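Local coordinates for thiamine-binding periplasmic protein (Escherichia coli, PDB 2QRY) that binds thiamine, thiamine phosphate and thiamine diphosphate in the periplasm and serves as the solute-binding protein of the ThiBPQ thiamine importer, at residues T26-D31 against S77-V82; T119-D124 against Q267-P272; P141-E146 against N238-H243. All coordinates share one frame; numbering follows the deposited sequence.

Contact 1 of 3, residues T26-D31 against S77-V82. With TPS (thiamin phosphate), chain E.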
# COMPACT_ATOMS: atom_id res chain seq x y z
N THR A 26 18.32 8.21 -7.19
CA THR A 26 17.13 7.72 -7.89
C THR A 26 16.27 6.82 -7.02
O THR A 26 16.73 5.78 -6.54
CB THR A 26 17.55 6.96 -9.17
OG1 THR A 26 18.24 7.86 -10.04
CG2 THR A 26 16.33 6.41 -9.89
N VAL A 27 15.02 7.21 -6.83
CA VAL A 27 14.10 6.44 -6.00
C VAL A 27 12.85 5.94 -6.74
O VAL A 27 11.95 6.73 -7.04
CB VAL A 27 13.64 7.27 -4.78
CG1 VAL A 27 12.72 6.43 -3.89
CG2 VAL A 27 14.85 7.77 -3.99
N TYR A 28 12.79 4.64 -7.01
CA TYR A 28 11.63 4.04 -7.67
C TYR A 28 10.45 4.02 -6.70
O TYR A 28 10.61 3.66 -5.53
CB TYR A 28 11.92 2.60 -8.10
CG TYR A 28 12.76 2.43 -9.34
CD1 TYR A 28 13.25 3.53 -10.05
CD2 TYR A 28 13.05 1.16 -9.83
CE1 TYR A 28 14.00 3.37 -11.20
CE2 TYR A 28 13.80 0.98 -10.98
CZ TYR A 28 14.27 2.09 -11.66
OH TYR A 28 15.01 1.90 -12.81
N THR A 29 9.27 4.39 -7.18
CA THR A 29 8.08 4.38 -6.33
C THR A 29 6.81 4.35 -7.19
O THR A 29 6.90 4.38 -8.42
CB THR A 29 8.05 5.61 -5.39
OG1 THR A 29 7.00 5.46 -4.43
CG2 THR A 29 7.84 6.90 -6.19
N TYR A 30 5.64 4.26 -6.56
CA TYR A 30 4.38 4.23 -7.29
C TYR A 30 3.85 5.64 -7.55
O TYR A 30 4.32 6.61 -6.93
CB TYR A 30 3.35 3.37 -6.54
CG TYR A 30 3.18 3.68 -5.07
CD1 TYR A 30 2.35 4.72 -4.64
CD2 TYR A 30 3.79 2.89 -4.09
CE1 TYR A 30 2.12 4.95 -3.28
CE2 TYR A 30 3.58 3.11 -2.73
CZ TYR A 30 2.74 4.14 -2.33
OH TYR A 30 2.49 4.33 -0.99
N ASP A 31 2.88 5.78 -8.45
CA ASP A 31 2.37 7.10 -8.82
C ASP A 31 1.70 7.96 -7.77
O ASP A 31 1.90 9.18 -7.77
CB ASP A 31 1.46 7.03 -10.06
CG ASP A 31 0.32 6.04 -9.92
OD1 ASP A 31 -0.26 5.94 -8.82
OD2 ASP A 31 -0.01 5.38 -10.93
N SER A 77 19.81 -1.88 -13.24
CA SER A 77 18.83 -0.95 -12.72
C SER A 77 19.46 0.40 -12.40
O SER A 77 20.61 0.47 -11.97
CB SER A 77 18.18 -1.51 -11.45
OG SER A 77 17.33 -0.55 -10.85
N LYS A 78 18.71 1.48 -12.61
CA LYS A 78 19.26 2.79 -12.31
C LYS A 78 18.77 3.29 -10.96
O LYS A 78 19.10 4.40 -10.54
CB LYS A 78 18.92 3.78 -13.43
CG LYS A 78 17.45 3.90 -13.81
CD LYS A 78 17.31 4.66 -15.13
CE LYS A 78 15.85 5.01 -15.46
NZ LYS A 78 15.32 6.14 -14.63
N ALA A 79 18.02 2.45 -10.26
CA ALA A 79 17.49 2.81 -8.95
C ALA A 79 18.50 2.62 -7.82
O ALA A 79 19.28 1.67 -7.81
CB ALA A 79 16.24 2.00 -8.65
N ASP A 80 18.46 3.53 -6.86
CA ASP A 80 19.31 3.50 -5.68
C ASP A 80 18.44 2.99 -4.53
O ASP A 80 18.90 2.29 -3.63
CB ASP A 80 19.83 4.90 -5.35
CG ASP A 80 20.74 5.46 -6.44
OD1 ASP A 80 21.78 4.82 -6.72
OD2 ASP A 80 20.42 6.53 -6.99
N VAL A 81 17.16 3.36 -4.58
CA VAL A 81 16.20 2.96 -3.57
C VAL A 81 14.84 2.64 -4.19
O VAL A 81 14.42 3.30 -5.14
CB VAL A 81 15.97 4.08 -2.52
CG1 VAL A 81 14.97 3.62 -1.47
CG2 VAL A 81 17.27 4.47 -1.86
N VAL A 82 14.17 1.62 -3.67
CA VAL A 82 12.84 1.26 -4.14
C VAL A 82 11.89 1.57 -2.99
O VAL A 82 11.93 0.90 -1.96
CB VAL A 82 12.71 -0.24 -4.48
CG1 VAL A 82 11.26 -0.57 -4.77
CG2 VAL A 82 13.59 -0.58 -5.68
CM2 TPS E . -7.49 8.99 -0.81
N3 TPS E . -2.53 4.68 -0.98
C2 TPS E . -3.22 4.75 -2.10
S1 TPS E . -2.50 3.57 -3.12
C5 TPS E . -1.27 2.99 -1.99
C4 TPS E . -1.51 3.78 -0.88
CM4 TPS E . -0.66 3.63 0.38
C6 TPS E . -0.29 1.90 -2.30
C7 TPS E . -0.62 1.63 -3.77
O7 TPS E . 0.14 0.57 -4.35
N1A TPS E . -6.42 6.98 0.14
C2A TPS E . -6.28 8.12 -0.56
N3A TPS E . -5.09 8.49 -1.03
C4A TPS E . -3.99 7.74 -0.84
N4A TPS E . -2.77 8.14 -1.35
C5A TPS E . -4.09 6.52 -0.09
C6A TPS E . -5.37 6.18 0.39
C7A TPS E . -2.89 5.58 0.18
P1 TPS E . -0.35 0.46 -5.89
O1 TPS E . -1.89 0.27 -5.93
O2 TPS E . 0.40 -0.71 -6.64
O3 TPS E . -0.01 1.78 -6.60
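Tyr28 lays one face of its ring on the methyl group of Ala79. The CB of Ala79 sits over the ring centre, 3.3 Å from the Tyr28 centroid and 3° off the ring normal. This is a CH-pi contact. CG of Tyr28 is anti to the carbonyl carbon (chi1 -78°), which sends the ring back over the loop that precedes strand 81-86. The backbones are joined as parallel strands. Tyr28 N donates to Val81 O at 2.8 Å. Thr26 O takes two bonds, from Val81 N at 3.1 Å and from Asp80 N at 2.9 Å. The Asp80 side chain turns back to the strand edge, where its OD2 accepts from Thr26 N at 2.7 Å through the anti lone pair. Three bonds thus hold the N and O of Thr26. On the sheet face of Val27, that side chain and Val81 lie side by side and point the same way, with CG2 of Val27 4.1 Å from CB of Val81. Helix 259-269 packs on Val81.

The packing is looser at Lys78, which is exposed. CG of Lys78 passes 3.3 Å from Tyr28 OH, and the two side chains cross at about a right angle. The Tyr28 hydroxyl is hydrogen-bonded to Glu73, as is Ser77 OG. Ser77 OG also accepts from Ala79 N, forming an ST turn. Strand 24-29 leads directly to Tyr30, whose ring puts one face against C6 of thiamin phosphate. Parallel strands that deliver a loop and helix start to the ligand cleft are characteristic of the periplasmic binding protein fold.

Contact 2 of 3, residues T119-D124 against Q267-P272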
# COMPACT_ATOMS: atom_id res chain seq x y z
N THR A 119 17.02 -5.03 6.40
CA THR A 119 16.98 -4.48 5.05
C THR A 119 15.88 -3.47 4.71
O THR A 119 16.16 -2.36 4.26
CB THR A 119 16.89 -5.64 4.03
OG1 THR A 119 17.99 -6.54 4.24
CG2 THR A 119 16.94 -5.11 2.59
N PHE A 120 14.63 -3.87 4.93
CA PHE A 120 13.49 -3.02 4.60
C PHE A 120 13.01 -2.13 5.75
O PHE A 120 12.66 -2.61 6.83
CB PHE A 120 12.36 -3.90 4.07
CG PHE A 120 12.80 -4.81 2.96
CD1 PHE A 120 13.04 -4.30 1.69
CD2 PHE A 120 13.07 -6.15 3.21
CE1 PHE A 120 13.55 -5.12 0.68
CE2 PHE A 120 13.58 -6.97 2.21
CZ PHE A 120 13.82 -6.45 0.94
N VAL A 121 12.99 -0.83 5.49
CA VAL A 121 12.58 0.17 6.48
C VAL A 121 11.15 0.66 6.25
O VAL A 121 10.81 1.15 5.17
CB VAL A 121 13.52 1.39 6.44
CG1 VAL A 121 13.21 2.33 7.59
CG2 VAL A 121 14.97 0.94 6.48
N PRO A 122 10.29 0.54 7.27
CA PRO A 122 8.91 1.00 7.12
C PRO A 122 8.84 2.52 7.10
O PRO A 122 9.68 3.19 7.71
CB PRO A 122 8.21 0.44 8.35
CG PRO A 122 9.03 -0.74 8.71
CD PRO A 122 10.44 -0.27 8.49
N PHE A 123 7.85 3.07 6.40
CA PHE A 123 7.67 4.51 6.37
C PHE A 123 6.22 4.89 6.67
O PHE A 123 5.92 6.06 6.93
CB PHE A 123 8.18 5.12 5.04
CG PHE A 123 7.41 4.69 3.81
CD1 PHE A 123 6.20 5.29 3.48
CD2 PHE A 123 7.95 3.74 2.94
CE1 PHE A 123 5.55 4.97 2.29
CE2 PHE A 123 7.31 3.42 1.75
CZ PHE A 123 6.11 4.03 1.43
N ASP A 124 5.33 3.90 6.65
CA ASP A 124 3.92 4.10 7.00
C ASP A 124 3.15 2.79 7.00
O ASP A 124 3.65 1.76 6.53
CB ASP A 124 3.22 5.14 6.09
CG ASP A 124 3.04 4.68 4.66
OD1 ASP A 124 2.90 3.46 4.40
OD2 ASP A 124 3.00 5.56 3.77
N GLN A 267 17.36 6.69 6.48
CA GLN A 267 17.33 7.13 7.87
C GLN A 267 16.42 8.34 7.99
O GLN A 267 15.60 8.44 8.90
CB GLN A 267 18.73 7.50 8.35
CG GLN A 267 18.82 7.88 9.83
CD GLN A 267 18.58 6.71 10.77
OE1 GLN A 267 19.28 5.69 10.71
NE2 GLN A 267 17.59 6.85 11.64
N PHE A 268 16.58 9.26 7.04
CA PHE A 268 15.79 10.49 7.00
C PHE A 268 14.31 10.17 6.79
O PHE A 268 13.43 10.96 7.14
CB PHE A 268 16.32 11.39 5.89
CG PHE A 268 15.33 12.38 5.37
CD1 PHE A 268 14.51 12.07 4.29
CD2 PHE A 268 15.22 13.63 5.97
CE1 PHE A 268 13.58 12.99 3.82
CE2 PHE A 268 14.29 14.56 5.50
CZ PHE A 268 13.47 14.24 4.42
N MSE A 269 14.05 9.01 6.22
CA MSE A 269 12.70 8.58 5.93
C MSE A 269 11.91 8.33 7.22
O MSE A 269 10.75 8.75 7.33
CB MSE A 269 12.74 7.32 5.07
CG MSE A 269 11.41 6.90 4.51
SE MSE A 269 11.66 5.48 3.23
CE MSE A 269 12.07 4.03 4.44
N VAL A 270 12.52 7.65 8.18
CA VAL A 270 11.85 7.37 9.44
C VAL A 270 11.93 8.55 10.41
O VAL A 270 11.62 8.41 11.60
CB VAL A 270 12.46 6.14 10.13
CG1 VAL A 270 12.33 4.93 9.24
CG2 VAL A 270 13.92 6.40 10.47
N SER A 271 12.33 9.71 9.89
CA SER A 271 12.44 10.90 10.73
C SER A 271 11.23 11.80 10.52
O SER A 271 10.45 11.59 9.59
CB SER A 271 13.71 11.67 10.40
OG SER A 271 13.53 12.47 9.24
N PRO A 272 11.06 12.83 11.37
CA PRO A 272 9.96 13.78 11.31
C PRO A 272 9.81 14.56 10.00
O PRO A 272 8.70 14.73 9.50
CB PRO A 272 10.23 14.71 12.49
CG PRO A 272 10.85 13.78 13.49
CD PRO A 272 11.83 13.01 12.62
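One methyl of Val121 and one of Val270 come closer than usual van der Waals contact, with CG1 of Val121 3.2 Å from CG1 of Val270; the exact spacing is doubtful. The two side chains cross at about a right angle. CG1 of Val270 also lies 3.5 Å from the carbonyl oxygen of Pro122. No hydrogen bond joins the segments.

Met269, a selenomethionine, fills the space beside this pair. Its chain runs out straight and then bends at the last torsion (chi3 73°), bringing CE toward Val121. There CE meets Val121 O at 3.2 Å and Val121 CB at 3.6 Å. Higher up the same side chain, CG lies 3.7 Å from CB of Phe123. The selenium is 5.1 Å from the centroid of the Phe123 ring and 54° off its normal, an oblique Met-aromatic contact. Phe274 of helix 272-275 touches both Phe123 and Met269.

Ser271 stands at the N-cap position of helix 272-275, and its OG donates back to Phe268 O at 2.6 Å. Strand 121-133 also pairs with strand 243-252, and Met269 touches Ala250 on that strand. The contact packs the C-terminal end of helix 259-269 against strand 121-133, an apolar helix-to-sheet junction in the solute-binding protein fold.

Contact 3 of 3, residues P141-E146 against N238-H243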
# COMPACT_ATOMS: atom_id res chain seq x y z
N PRO A 141 -22.13 -3.41 3.19
CA PRO A 141 -21.82 -4.70 3.82
C PRO A 141 -21.07 -4.47 5.14
O PRO A 141 -20.40 -3.44 5.30
CB PRO A 141 -20.96 -5.39 2.77
CG PRO A 141 -20.27 -4.24 2.10
CD PRO A 141 -21.40 -3.27 1.92
N GLN A 142 -21.19 -5.41 6.06
CA GLN A 142 -20.53 -5.29 7.36
C GLN A 142 -19.49 -6.38 7.59
O GLN A 142 -18.98 -6.57 8.70
CB GLN A 142 -21.59 -5.30 8.47
CG GLN A 142 -22.54 -4.11 8.37
CD GLN A 142 -23.68 -4.17 9.37
OE1 GLN A 142 -24.46 -5.13 9.38
NE2 GLN A 142 -23.80 -3.15 10.21
N SER A 143 -19.16 -7.10 6.52
CA SER A 143 -18.16 -8.15 6.58
C SER A 143 -17.78 -8.50 5.15
O SER A 143 -18.57 -8.31 4.22
CB SER A 143 -18.71 -9.38 7.31
OG SER A 143 -19.77 -9.98 6.59
N LEU A 144 -16.56 -8.99 4.95
CA LEU A 144 -16.10 -9.35 3.62
C LEU A 144 -17.01 -10.45 3.11
O LEU A 144 -17.32 -10.52 1.92
CB LEU A 144 -14.65 -9.85 3.67
CG LEU A 144 -13.76 -9.61 2.44
CD1 LEU A 144 -12.52 -10.50 2.53
CD2 LEU A 144 -14.52 -9.92 1.17
N LYS A 145 -17.44 -11.31 4.03
CA LYS A 145 -18.31 -12.43 3.69
C LYS A 145 -19.63 -11.97 3.09
O LYS A 145 -20.09 -12.52 2.09
CB LYS A 145 -18.56 -13.28 4.94
CG LYS A 145 -19.56 -14.42 4.74
CD LYS A 145 -19.48 -15.39 5.92
CE LYS A 145 -20.46 -16.55 5.78
NZ LYS A 145 -21.86 -16.11 6.07
N GLU A 146 -20.23 -10.94 3.68
CA GLU A 146 -21.49 -10.42 3.17
C GLU A 146 -21.29 -9.80 1.79
O GLU A 146 -22.06 -10.05 0.87
CB GLU A 146 -22.07 -9.39 4.13
CG GLU A 146 -23.27 -8.66 3.56
CD GLU A 146 -23.96 -7.77 4.57
OE1 GLU A 146 -23.26 -7.15 5.40
OE2 GLU A 146 -25.20 -7.69 4.52
N ASN A 238 -16.14 -1.08 8.02
CA ASN A 238 -15.43 -1.85 9.04
C ASN A 238 -16.01 -3.26 9.08
O ASN A 238 -17.14 -3.46 9.52
CB ASN A 238 -15.59 -1.14 10.39
CG ASN A 238 -14.65 -1.68 11.47
OD1 ASN A 238 -13.51 -2.07 11.20
ND2 ASN A 238 -15.13 -1.69 12.71
N PHE A 239 -15.24 -4.24 8.60
CA PHE A 239 -15.72 -5.62 8.58
C PHE A 239 -15.40 -6.42 9.84
O PHE A 239 -14.33 -6.28 10.44
CB PHE A 239 -15.19 -6.36 7.34
CG PHE A 239 -15.73 -5.83 6.04
CD1 PHE A 239 -16.85 -5.01 6.01
CD2 PHE A 239 -15.12 -6.18 4.83
CE1 PHE A 239 -17.37 -4.53 4.81
CE2 PHE A 239 -15.63 -5.70 3.62
CZ PHE A 239 -16.76 -4.88 3.61
N SER A 240 -16.35 -7.26 10.24
CA SER A 240 -16.22 -8.08 11.44
C SER A 240 -15.11 -9.13 11.42
O SER A 240 -14.68 -9.58 12.48
CB SER A 240 -17.57 -8.75 11.76
OG SER A 240 -18.02 -9.58 10.70
N GLU A 241 -14.65 -9.52 10.24
CA GLU A 241 -13.57 -10.50 10.18
C GLU A 241 -12.26 -9.82 10.57
O GLU A 241 -11.29 -10.48 10.94
CB GLU A 241 -13.42 -11.10 8.77
CG GLU A 241 -14.64 -11.85 8.27
CD GLU A 241 -15.50 -11.01 7.35
OE1 GLU A 241 -15.29 -9.78 7.32
OE2 GLU A 241 -16.38 -11.58 6.67
N GLY A 242 -12.24 -8.49 10.51
CA GLY A 242 -11.02 -7.76 10.82
C GLY A 242 -10.39 -7.35 9.49
O GLY A 242 -10.87 -7.76 8.43
N HIS A 243 -9.32 -6.57 9.54
CA HIS A 243 -8.66 -6.09 8.33
C HIS A 243 -7.18 -6.46 8.21
O HIS A 243 -6.48 -6.61 9.22
CB HIS A 243 -8.84 -4.58 8.23
CG HIS A 243 -10.28 -4.17 8.11
ND1 HIS A 243 -10.77 -3.51 7.00
CD2 HIS A 243 -11.34 -4.37 8.93
CE1 HIS A 243 -12.07 -3.33 7.14
NE2 HIS A 243 -12.44 -3.85 8.30
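Glu241 reaches across to the start of helix 144-149 and accepts from two backbone N-H groups with its two carboxylate oxygens. OE1 takes Leu144 N at 2.8 Å, and OE2 takes Lys145 N at 2.9 Å. Both donors come in on the syn side, somewhat out of the carboxylate plane. A bend in the chain (chi2 99°) turns the carboxylate toward the helix start. A negative group at this end of a helix probably gains from the helix dipole.

The third N-H near the helix start is met from within its own segment. Ser143 is the N-cap, and its OG accepts from Glu146 N at 3.1 Å. Glu146 OE1 in turn accepts from Gln142 N at 2.8 Å. Glu146 thus takes a bond from the residue before the cap while giving one to the cap. The carbonyl of Gln142 faces the other segment and takes Ser240 N at 3.1 Å.

Phe239 supplies the apolar part. Its ring lies flat against the Ser143-Leu144 peptide, with Ser143 C 3.4 Å above the ring plane and over its centre. Pro141 O meets the ring edge near its plane. Two bonds steady the backbone on this side: Phe239 N donates to His243 NE2 at 2.8 Å, and Gly242 N returns to Phe239 O in a type I turn. His243 ND1 is bonded to Phe128 O.

The contact joins helix 144-149 to the loop between strands 234-236 and 243-252. Leu144 extends onto Trp173, Met174 and Val177 of helix 165-178, while Phe239 touches Phe130 of strand 121-133.

In the fold
Contacts 1 and 2 are buried neighbours, with centres 15 Å apart, and both reach the same sheet. Helix 259-269 packs on Val81 of contact 1 and supplies Met269 to contact 2. Contact 1 is mainly strand pairing by backbone bonds, with one aspartate bond and an aromatic contact, whereas contact 2 is apolar side-chain packing. Contact 3 is partly exposed and lies on the opposite side of the chain's centre, about 17 Å from contact 1 and 13 Å from contact 2 between nearest atoms. It relies on a carboxylate and a helix start. It is nested in the chain loop closed by contact 2. Strand 121-133 belongs to contact 2 and, through Phe130, touches Phe239 of contact 3.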